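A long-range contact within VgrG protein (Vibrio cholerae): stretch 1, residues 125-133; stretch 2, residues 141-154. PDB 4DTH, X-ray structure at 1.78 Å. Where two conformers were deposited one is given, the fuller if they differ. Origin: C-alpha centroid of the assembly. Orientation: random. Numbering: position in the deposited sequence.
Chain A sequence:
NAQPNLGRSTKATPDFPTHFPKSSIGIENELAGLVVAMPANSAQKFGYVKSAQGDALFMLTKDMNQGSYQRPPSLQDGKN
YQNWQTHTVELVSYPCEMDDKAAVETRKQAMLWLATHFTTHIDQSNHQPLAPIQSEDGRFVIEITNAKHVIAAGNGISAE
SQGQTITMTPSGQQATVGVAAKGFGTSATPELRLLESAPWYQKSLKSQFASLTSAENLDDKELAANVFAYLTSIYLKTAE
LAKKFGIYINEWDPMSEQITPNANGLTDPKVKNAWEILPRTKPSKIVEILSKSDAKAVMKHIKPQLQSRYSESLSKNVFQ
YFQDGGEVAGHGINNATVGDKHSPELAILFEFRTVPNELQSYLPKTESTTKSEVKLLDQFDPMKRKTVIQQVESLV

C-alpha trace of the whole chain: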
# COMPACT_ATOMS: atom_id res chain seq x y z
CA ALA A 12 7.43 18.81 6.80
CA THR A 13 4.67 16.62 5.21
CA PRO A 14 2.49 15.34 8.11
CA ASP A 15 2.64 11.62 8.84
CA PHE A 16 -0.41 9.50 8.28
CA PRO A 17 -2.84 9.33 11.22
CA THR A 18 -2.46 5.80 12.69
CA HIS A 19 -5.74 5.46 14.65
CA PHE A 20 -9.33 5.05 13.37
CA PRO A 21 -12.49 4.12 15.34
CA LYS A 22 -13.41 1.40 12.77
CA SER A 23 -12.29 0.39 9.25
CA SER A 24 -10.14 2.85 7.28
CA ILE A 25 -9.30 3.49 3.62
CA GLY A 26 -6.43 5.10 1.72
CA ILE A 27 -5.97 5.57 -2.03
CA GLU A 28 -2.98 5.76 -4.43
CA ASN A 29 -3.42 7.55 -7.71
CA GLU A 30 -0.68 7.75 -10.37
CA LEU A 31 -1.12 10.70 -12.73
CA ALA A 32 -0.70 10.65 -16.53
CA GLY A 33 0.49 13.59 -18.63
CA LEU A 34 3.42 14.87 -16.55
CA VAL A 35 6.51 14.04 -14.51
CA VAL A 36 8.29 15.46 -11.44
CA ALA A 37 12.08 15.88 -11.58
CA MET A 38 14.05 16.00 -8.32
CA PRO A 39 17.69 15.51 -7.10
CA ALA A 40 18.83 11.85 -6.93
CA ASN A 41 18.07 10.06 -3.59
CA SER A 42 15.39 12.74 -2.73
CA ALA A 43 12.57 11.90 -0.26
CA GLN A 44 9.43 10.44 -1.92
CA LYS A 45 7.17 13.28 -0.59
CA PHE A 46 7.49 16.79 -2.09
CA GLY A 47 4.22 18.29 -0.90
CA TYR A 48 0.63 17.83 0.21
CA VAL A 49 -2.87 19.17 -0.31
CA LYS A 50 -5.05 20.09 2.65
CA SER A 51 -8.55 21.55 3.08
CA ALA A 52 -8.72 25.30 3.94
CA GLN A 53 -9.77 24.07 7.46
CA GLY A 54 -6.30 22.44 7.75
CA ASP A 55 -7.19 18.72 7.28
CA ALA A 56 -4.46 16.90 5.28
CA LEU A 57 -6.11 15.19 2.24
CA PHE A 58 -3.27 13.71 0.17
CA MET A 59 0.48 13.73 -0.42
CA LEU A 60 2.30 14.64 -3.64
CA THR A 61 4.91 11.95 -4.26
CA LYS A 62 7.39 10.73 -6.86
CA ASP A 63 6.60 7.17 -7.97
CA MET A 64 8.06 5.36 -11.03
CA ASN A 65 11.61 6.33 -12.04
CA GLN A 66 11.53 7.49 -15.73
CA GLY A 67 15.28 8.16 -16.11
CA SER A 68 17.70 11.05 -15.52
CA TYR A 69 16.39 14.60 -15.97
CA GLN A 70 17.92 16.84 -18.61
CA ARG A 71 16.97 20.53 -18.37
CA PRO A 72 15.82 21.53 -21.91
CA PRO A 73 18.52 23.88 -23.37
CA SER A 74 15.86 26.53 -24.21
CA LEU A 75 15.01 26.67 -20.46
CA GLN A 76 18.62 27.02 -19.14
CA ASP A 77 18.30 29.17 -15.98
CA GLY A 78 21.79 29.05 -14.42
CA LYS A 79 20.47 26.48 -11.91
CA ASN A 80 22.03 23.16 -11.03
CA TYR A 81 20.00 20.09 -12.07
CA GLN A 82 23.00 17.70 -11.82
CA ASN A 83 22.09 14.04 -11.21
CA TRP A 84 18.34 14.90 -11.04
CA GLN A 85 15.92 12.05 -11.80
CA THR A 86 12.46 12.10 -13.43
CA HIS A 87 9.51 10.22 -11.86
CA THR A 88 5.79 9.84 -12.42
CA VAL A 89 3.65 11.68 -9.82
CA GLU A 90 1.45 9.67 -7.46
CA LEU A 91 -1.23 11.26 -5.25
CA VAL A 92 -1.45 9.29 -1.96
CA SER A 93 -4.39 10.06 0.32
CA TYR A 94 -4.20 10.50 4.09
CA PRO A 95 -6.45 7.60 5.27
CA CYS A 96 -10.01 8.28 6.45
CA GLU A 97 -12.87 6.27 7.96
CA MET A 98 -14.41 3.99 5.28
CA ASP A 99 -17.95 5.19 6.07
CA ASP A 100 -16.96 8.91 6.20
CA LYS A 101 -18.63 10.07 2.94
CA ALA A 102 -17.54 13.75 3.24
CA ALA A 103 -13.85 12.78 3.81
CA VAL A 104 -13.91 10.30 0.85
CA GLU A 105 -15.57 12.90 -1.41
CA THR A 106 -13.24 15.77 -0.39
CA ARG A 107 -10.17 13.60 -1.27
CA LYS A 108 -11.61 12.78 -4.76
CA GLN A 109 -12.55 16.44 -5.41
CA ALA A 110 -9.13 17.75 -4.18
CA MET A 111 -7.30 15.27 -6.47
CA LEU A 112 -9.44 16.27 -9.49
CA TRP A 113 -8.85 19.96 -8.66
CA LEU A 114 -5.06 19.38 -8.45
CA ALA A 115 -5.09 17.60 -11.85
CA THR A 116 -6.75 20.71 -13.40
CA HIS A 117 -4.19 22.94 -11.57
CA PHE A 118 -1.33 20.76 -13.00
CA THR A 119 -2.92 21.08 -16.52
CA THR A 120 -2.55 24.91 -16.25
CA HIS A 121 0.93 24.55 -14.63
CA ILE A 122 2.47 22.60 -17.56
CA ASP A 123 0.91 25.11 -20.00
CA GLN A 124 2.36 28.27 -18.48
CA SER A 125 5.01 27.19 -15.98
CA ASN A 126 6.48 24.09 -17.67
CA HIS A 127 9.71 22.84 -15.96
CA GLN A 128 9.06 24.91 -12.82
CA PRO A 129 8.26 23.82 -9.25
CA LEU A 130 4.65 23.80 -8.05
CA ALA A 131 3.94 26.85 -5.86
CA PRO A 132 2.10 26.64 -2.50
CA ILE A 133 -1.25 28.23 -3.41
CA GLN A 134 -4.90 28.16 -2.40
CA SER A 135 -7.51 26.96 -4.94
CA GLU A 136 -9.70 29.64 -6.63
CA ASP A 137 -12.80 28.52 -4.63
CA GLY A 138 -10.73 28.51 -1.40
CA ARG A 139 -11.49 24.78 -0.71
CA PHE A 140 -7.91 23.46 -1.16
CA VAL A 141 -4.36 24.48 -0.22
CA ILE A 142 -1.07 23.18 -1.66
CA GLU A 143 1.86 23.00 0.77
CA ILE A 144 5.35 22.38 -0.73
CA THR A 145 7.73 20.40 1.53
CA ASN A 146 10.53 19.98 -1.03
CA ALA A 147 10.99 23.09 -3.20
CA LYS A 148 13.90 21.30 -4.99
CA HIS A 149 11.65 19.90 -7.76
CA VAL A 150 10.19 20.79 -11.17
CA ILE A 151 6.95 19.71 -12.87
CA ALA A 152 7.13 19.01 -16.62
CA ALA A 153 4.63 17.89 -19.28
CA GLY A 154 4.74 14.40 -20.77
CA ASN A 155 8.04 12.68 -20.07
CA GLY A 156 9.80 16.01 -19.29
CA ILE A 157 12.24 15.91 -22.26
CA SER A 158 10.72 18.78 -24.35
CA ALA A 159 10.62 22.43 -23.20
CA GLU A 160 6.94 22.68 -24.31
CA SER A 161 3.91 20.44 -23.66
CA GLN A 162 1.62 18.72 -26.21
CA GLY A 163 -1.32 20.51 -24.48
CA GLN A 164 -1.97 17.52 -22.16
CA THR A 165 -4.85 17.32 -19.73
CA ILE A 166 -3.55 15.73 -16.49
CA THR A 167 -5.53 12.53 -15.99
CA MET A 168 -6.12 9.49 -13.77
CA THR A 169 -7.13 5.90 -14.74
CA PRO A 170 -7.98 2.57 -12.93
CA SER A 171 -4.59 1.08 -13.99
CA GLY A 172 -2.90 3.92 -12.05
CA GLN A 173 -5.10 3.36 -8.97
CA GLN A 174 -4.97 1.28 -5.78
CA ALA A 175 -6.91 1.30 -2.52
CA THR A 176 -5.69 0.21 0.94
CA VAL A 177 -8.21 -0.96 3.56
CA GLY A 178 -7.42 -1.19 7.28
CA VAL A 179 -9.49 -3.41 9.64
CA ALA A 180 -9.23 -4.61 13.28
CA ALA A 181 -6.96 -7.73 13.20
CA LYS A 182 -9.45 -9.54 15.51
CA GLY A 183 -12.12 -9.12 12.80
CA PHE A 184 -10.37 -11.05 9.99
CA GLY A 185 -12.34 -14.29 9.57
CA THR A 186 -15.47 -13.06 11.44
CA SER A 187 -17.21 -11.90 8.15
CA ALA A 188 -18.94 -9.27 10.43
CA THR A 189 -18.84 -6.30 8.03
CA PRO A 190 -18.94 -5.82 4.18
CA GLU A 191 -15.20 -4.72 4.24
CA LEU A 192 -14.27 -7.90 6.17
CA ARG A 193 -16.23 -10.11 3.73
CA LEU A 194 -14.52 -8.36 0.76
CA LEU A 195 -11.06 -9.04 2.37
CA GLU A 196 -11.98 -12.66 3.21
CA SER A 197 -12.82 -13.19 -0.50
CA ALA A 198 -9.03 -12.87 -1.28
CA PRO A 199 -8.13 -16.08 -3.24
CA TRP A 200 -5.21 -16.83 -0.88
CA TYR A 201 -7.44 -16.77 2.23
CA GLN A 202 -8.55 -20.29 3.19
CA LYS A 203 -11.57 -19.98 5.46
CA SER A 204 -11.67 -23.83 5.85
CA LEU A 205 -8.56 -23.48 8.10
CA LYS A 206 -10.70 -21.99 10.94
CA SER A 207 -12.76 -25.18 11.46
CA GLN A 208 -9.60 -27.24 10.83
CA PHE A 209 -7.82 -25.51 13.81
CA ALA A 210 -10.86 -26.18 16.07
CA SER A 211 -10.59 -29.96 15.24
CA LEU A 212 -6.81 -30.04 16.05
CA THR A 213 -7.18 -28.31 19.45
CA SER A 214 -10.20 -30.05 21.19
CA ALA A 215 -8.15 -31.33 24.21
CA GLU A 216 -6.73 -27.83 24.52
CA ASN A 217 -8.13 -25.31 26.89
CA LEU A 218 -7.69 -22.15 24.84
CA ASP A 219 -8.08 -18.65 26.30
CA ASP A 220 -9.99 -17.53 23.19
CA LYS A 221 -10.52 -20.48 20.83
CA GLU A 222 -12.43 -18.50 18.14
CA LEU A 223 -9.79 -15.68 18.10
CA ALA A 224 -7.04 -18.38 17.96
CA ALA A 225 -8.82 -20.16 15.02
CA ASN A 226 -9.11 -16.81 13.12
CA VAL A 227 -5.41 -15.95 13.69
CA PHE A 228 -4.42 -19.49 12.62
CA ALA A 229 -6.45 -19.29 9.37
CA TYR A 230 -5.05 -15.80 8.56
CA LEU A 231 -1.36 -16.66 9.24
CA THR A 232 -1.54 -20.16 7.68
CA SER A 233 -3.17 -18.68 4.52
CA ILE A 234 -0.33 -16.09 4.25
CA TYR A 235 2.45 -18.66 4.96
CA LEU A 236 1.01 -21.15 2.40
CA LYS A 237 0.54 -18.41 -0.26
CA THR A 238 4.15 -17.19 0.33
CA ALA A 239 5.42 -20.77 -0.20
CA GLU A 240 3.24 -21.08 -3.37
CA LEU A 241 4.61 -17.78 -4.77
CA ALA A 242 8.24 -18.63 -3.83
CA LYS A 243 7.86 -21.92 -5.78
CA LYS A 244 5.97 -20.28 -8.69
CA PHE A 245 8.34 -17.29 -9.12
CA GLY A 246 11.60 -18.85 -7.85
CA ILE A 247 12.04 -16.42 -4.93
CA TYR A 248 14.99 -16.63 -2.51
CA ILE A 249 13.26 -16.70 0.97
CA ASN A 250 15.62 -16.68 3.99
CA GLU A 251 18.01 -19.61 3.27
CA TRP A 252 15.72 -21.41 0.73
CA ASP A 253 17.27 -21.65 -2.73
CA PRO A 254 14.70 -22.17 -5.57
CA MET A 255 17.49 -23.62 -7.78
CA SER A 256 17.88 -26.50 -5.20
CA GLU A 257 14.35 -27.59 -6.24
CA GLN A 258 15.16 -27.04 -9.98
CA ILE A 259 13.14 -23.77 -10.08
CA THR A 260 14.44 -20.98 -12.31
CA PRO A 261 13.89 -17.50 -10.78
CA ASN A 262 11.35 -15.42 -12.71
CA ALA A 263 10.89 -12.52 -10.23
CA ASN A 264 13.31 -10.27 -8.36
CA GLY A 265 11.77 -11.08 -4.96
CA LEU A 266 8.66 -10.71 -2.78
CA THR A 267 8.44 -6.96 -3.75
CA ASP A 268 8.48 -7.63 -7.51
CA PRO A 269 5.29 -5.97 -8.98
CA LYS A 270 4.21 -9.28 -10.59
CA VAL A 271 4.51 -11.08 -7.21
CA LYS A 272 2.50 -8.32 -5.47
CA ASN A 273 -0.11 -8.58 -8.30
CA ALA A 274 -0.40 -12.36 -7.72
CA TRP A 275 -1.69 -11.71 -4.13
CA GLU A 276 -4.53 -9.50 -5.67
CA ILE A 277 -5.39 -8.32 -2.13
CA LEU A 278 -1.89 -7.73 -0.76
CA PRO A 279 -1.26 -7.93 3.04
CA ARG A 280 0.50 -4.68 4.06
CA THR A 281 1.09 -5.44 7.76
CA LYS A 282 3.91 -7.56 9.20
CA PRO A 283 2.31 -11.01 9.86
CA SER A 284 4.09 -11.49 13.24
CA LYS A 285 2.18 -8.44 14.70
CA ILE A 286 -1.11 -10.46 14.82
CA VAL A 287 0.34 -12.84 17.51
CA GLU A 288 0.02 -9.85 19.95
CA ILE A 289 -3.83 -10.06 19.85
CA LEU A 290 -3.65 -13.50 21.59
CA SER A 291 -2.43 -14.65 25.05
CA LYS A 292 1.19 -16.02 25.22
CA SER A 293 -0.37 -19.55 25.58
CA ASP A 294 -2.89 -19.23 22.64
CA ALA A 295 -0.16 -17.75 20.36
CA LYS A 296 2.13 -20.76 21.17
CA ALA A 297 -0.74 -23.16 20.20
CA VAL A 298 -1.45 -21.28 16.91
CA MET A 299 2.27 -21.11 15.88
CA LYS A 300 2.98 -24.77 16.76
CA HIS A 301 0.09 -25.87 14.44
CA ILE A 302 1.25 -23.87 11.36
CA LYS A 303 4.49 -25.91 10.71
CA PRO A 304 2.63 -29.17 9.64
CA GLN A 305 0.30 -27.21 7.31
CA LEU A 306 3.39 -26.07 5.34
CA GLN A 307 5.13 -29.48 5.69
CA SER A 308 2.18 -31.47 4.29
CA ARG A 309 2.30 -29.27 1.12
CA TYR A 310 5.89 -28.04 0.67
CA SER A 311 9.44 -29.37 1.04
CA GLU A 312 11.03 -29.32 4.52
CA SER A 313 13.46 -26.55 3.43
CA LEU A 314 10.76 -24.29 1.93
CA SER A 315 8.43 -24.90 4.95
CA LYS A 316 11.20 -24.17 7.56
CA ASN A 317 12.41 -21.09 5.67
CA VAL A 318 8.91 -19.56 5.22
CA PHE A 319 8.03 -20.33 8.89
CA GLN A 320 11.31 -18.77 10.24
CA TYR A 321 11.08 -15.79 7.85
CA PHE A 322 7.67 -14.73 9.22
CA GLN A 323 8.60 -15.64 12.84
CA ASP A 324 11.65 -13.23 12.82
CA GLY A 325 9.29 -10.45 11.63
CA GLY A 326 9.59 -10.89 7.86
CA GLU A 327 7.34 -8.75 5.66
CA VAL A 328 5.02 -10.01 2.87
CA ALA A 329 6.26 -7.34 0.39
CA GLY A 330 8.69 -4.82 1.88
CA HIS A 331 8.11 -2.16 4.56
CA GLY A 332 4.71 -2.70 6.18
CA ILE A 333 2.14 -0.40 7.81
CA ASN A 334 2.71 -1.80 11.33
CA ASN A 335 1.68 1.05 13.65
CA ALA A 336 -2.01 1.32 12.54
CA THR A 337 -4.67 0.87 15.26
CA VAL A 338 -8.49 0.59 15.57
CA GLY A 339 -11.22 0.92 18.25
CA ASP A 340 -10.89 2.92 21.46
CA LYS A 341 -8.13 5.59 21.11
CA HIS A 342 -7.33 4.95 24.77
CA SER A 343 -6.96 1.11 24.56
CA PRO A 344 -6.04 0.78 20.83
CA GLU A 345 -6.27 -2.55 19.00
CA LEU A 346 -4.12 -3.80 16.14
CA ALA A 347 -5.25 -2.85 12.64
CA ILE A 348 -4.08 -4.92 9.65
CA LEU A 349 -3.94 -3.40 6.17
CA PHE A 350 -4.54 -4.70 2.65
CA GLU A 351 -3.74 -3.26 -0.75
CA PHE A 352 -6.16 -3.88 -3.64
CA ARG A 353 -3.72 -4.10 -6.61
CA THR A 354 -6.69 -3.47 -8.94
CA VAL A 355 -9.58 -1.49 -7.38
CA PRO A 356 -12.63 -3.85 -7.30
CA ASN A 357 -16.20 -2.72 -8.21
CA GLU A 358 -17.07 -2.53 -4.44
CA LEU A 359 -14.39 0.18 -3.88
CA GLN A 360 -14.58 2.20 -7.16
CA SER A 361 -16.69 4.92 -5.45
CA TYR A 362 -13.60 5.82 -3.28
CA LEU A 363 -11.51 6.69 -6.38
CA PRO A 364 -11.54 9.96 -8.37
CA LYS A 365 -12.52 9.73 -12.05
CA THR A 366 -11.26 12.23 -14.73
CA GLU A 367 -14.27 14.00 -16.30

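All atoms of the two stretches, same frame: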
# COMPACT_ATOMS: atom_id res chain seq x y z
N SER A 125 3.87 27.26 -16.87
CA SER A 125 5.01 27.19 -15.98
C SER A 125 5.73 25.86 -16.16
O SER A 125 6.18 25.28 -15.19
CB SER A 125 4.56 27.40 -14.53
OG SER A 125 4.04 28.70 -14.38
N ASN A 126 5.82 25.38 -17.41
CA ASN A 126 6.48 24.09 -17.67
C ASN A 126 7.93 24.10 -17.19
O ASN A 126 8.63 25.11 -17.35
CB ASN A 126 6.39 23.70 -19.15
CG ASN A 126 6.39 22.20 -19.35
OD1 ASN A 126 5.87 21.44 -18.53
ND2 ASN A 126 6.95 21.76 -20.46
N HIS A 127 8.36 23.00 -16.53
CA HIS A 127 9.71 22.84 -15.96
C HIS A 127 9.99 23.76 -14.77
O HIS A 127 11.14 24.14 -14.53
CB HIS A 127 10.81 22.91 -17.04
CG HIS A 127 10.79 21.76 -18.00
ND1 HIS A 127 11.53 20.62 -17.77
CD2 HIS A 127 10.17 21.65 -19.19
CE1 HIS A 127 11.31 19.83 -18.81
NE2 HIS A 127 10.51 20.41 -19.70
N GLN A 128 8.94 24.09 -14.02
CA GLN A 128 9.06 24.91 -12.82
C GLN A 128 8.44 24.17 -11.64
O GLN A 128 7.52 23.36 -11.83
CB GLN A 128 8.32 26.25 -12.99
CG GLN A 128 9.03 27.21 -13.90
CD GLN A 128 8.07 28.31 -14.22
OE1 GLN A 128 7.49 28.96 -13.37
NE2 GLN A 128 7.77 28.44 -15.45
N PRO A 129 8.89 24.48 -10.39
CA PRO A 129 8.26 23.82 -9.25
C PRO A 129 6.83 24.30 -9.08
O PRO A 129 6.49 25.42 -9.49
CB PRO A 129 9.10 24.27 -8.04
CG PRO A 129 9.81 25.48 -8.47
CD PRO A 129 9.94 25.45 -9.96
N LEU A 130 6.01 23.46 -8.44
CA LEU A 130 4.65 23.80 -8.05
C LEU A 130 4.79 24.82 -6.93
O LEU A 130 5.71 24.70 -6.11
CB LEU A 130 3.99 22.54 -7.45
CG LEU A 130 2.82 21.87 -8.14
CD1 LEU A 130 1.98 21.12 -7.11
CD2 LEU A 130 1.91 22.86 -8.86
N ALA A 131 3.91 25.83 -6.90
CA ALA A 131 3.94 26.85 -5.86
C ALA A 131 2.85 26.55 -4.82
O ALA A 131 1.77 26.09 -5.18
CB ALA A 131 3.71 28.23 -6.46
N PRO A 132 3.14 26.83 -3.52
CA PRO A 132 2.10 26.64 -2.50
C PRO A 132 1.03 27.72 -2.65
O PRO A 132 1.31 28.92 -2.48
CB PRO A 132 2.85 26.71 -1.17
CG PRO A 132 4.14 27.32 -1.46
CD PRO A 132 4.38 27.38 -2.93
N ILE A 133 -0.14 27.32 -3.13
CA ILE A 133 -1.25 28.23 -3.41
C ILE A 133 -2.53 27.69 -2.81
O ILE A 133 -2.60 26.51 -2.43
CB ILE A 133 -1.41 28.47 -4.96
CG1 ILE A 133 -1.61 27.15 -5.75
CG2 ILE A 133 -0.27 29.29 -5.54
CD1 ILE A 133 -3.04 26.72 -5.92
N VAL A 141 -5.65 23.81 -0.40
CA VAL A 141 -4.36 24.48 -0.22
C VAL A 141 -3.22 23.52 -0.52
O VAL A 141 -3.20 22.41 0.02
CB VAL A 141 -4.23 25.07 1.23
CG1 VAL A 141 -2.84 25.66 1.47
CG2 VAL A 141 -5.31 26.10 1.53
N ILE A 142 -2.27 23.94 -1.36
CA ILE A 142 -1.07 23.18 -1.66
C ILE A 142 0.01 23.66 -0.71
O ILE A 142 0.23 24.87 -0.59
CB ILE A 142 -0.57 23.35 -3.13
CG1 ILE A 142 -1.60 22.86 -4.16
CG2 ILE A 142 0.78 22.64 -3.34
CD1 ILE A 142 -1.28 23.31 -5.66
N GLU A 143 0.70 22.73 -0.07
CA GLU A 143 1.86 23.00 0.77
C GLU A 143 3.02 22.28 0.08
O GLU A 143 2.86 21.13 -0.32
CB GLU A 143 1.67 22.46 2.19
CG GLU A 143 0.63 23.21 3.01
CD GLU A 143 1.07 24.54 3.61
OE1 GLU A 143 0.19 25.24 4.16
OE2 GLU A 143 2.27 24.88 3.53
N ILE A 144 4.16 22.96 -0.10
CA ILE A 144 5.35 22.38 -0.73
C ILE A 144 6.39 22.09 0.36
O ILE A 144 6.84 23.02 1.03
CB ILE A 144 5.92 23.28 -1.87
CG1 ILE A 144 4.89 23.46 -3.03
CG2 ILE A 144 7.29 22.78 -2.39
CD1 ILE A 144 4.42 22.15 -3.72
N THR A 145 6.76 20.82 0.51
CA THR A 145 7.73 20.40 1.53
C THR A 145 9.13 20.23 0.98
O THR A 145 10.10 20.30 1.73
CB THR A 145 7.21 19.23 2.33
OG1 THR A 145 7.00 18.14 1.43
CG2 THR A 145 5.92 19.57 3.07
N ASN A 146 9.24 20.03 -0.35
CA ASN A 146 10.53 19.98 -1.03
C ASN A 146 10.46 20.88 -2.26
O ASN A 146 9.92 20.48 -3.30
CB ASN A 146 10.98 18.55 -1.37
CG ASN A 146 12.40 18.49 -1.89
OD1 ASN A 146 13.09 19.50 -2.06
ND2 ASN A 146 12.88 17.29 -2.16
N ALA A 147 10.98 22.11 -2.13
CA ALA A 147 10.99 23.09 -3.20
C ALA A 147 11.98 22.71 -4.31
O ALA A 147 11.89 23.26 -5.41
CB ALA A 147 11.32 24.47 -2.65
N LYS A 148 12.91 21.78 -4.03
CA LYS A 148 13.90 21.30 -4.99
C LYS A 148 13.27 20.25 -5.92
O LYS A 148 13.57 19.06 -5.84
CB LYS A 148 15.15 20.76 -4.27
CG LYS A 148 16.44 21.42 -4.74
CD LYS A 148 17.64 21.02 -3.88
CE LYS A 148 18.94 21.46 -4.50
NZ LYS A 148 19.40 20.49 -5.51
N HIS A 149 12.35 20.72 -6.77
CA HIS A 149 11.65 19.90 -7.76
C HIS A 149 11.19 20.77 -8.91
O HIS A 149 11.14 22.00 -8.79
CB HIS A 149 10.42 19.17 -7.13
CG HIS A 149 9.20 20.03 -6.98
ND1 HIS A 149 8.98 20.78 -5.84
CD2 HIS A 149 8.18 20.26 -7.85
CE1 HIS A 149 7.84 21.43 -6.04
NE2 HIS A 149 7.33 21.15 -7.24
N VAL A 150 10.83 20.14 -10.03
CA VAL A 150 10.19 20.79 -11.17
C VAL A 150 9.09 19.87 -11.68
O VAL A 150 9.20 18.64 -11.56
CB VAL A 150 11.14 21.25 -12.33
CG1 VAL A 150 12.10 22.34 -11.87
CG2 VAL A 150 11.89 20.08 -12.98
N ILE A 151 8.04 20.46 -12.26
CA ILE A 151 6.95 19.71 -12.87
C ILE A 151 7.06 19.96 -14.37
O ILE A 151 7.15 21.12 -14.79
CB ILE A 151 5.56 20.16 -12.32
CG1 ILE A 151 5.43 19.94 -10.79
CG2 ILE A 151 4.39 19.50 -13.10
CD1 ILE A 151 5.48 18.43 -10.31
N ALA A 152 7.03 18.89 -15.17
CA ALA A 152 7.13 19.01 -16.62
C ALA A 152 6.15 18.11 -17.34
O ALA A 152 5.90 16.99 -16.91
CB ALA A 152 8.54 18.72 -17.09
N ALA A 153 5.59 18.61 -18.45
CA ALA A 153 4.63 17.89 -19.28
C ALA A 153 5.22 16.65 -19.91
O ALA A 153 6.42 16.60 -20.19
CB ALA A 153 4.14 18.81 -20.39
N GLY A 154 4.36 15.66 -20.13
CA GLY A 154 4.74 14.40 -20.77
C GLY A 154 5.83 13.69 -20.01
O GLY A 154 5.72 13.48 -18.80
O HOH W 1 7.74 18.89 -20.85

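Residues 125-133, which form no regular helix or strand, run alongside the two strands of residues 141-154, and the contact buries 781 Å² in total. Ile142 and Leu130 contribute most to it, and both direct their CA-to-CB bonds toward the opposing stretch. Leu130 sits among three isoleucines: its CB lies 3.8 Å from Ile144 CD1, its CD1 4.2 Å from Ile142 CD1, and its CG 4.2 Å from Ile151 CG1. It thus touches both strands, 141-144 and 150-153, from a single position. Its chi1 of -114° falls between the usual wells.

The backbone of Leu130 is fixed as well. Its amide donates to the side chain of His149, with Leu130 N 2.9 Å from His149 NE2, so NE2 serves as the acceptor. On the same ring, His149 ND1 donates to Asn146 O at 2.7 Å, which anchors the imidazole within its own loop. Pro129 CB packs over one face of this ring, 3.8 Å from its centroid.

Ile142 extends the apolar cluster toward Ile133, whose CA-to-CB bond points away but whose side chain bends back to bring CD1 within 3.8 Å of Ile142 CD1. A nearly linear hydrogen bond joins the same two residues, from Ile142 N to Ile133 O at 2.8 Å (173°). Pro132 CD, 4.0 Å from Ile144 CG1, adds to the apolar packing.

At the other end, a type II turn from Ser125 to Gln128 meets the second strand. His127 N donates to Ile151 O (2.8 Å), and Ile151 N to Gln128 O (3.0 Å). Asn126 OD1 accepts from Ala153 N at 2.8 Å, while a water bridges Asn126 ND2 and Ala153 O. Ala152 CB lies over the His127 ring face, 3.5 Å from its centroid.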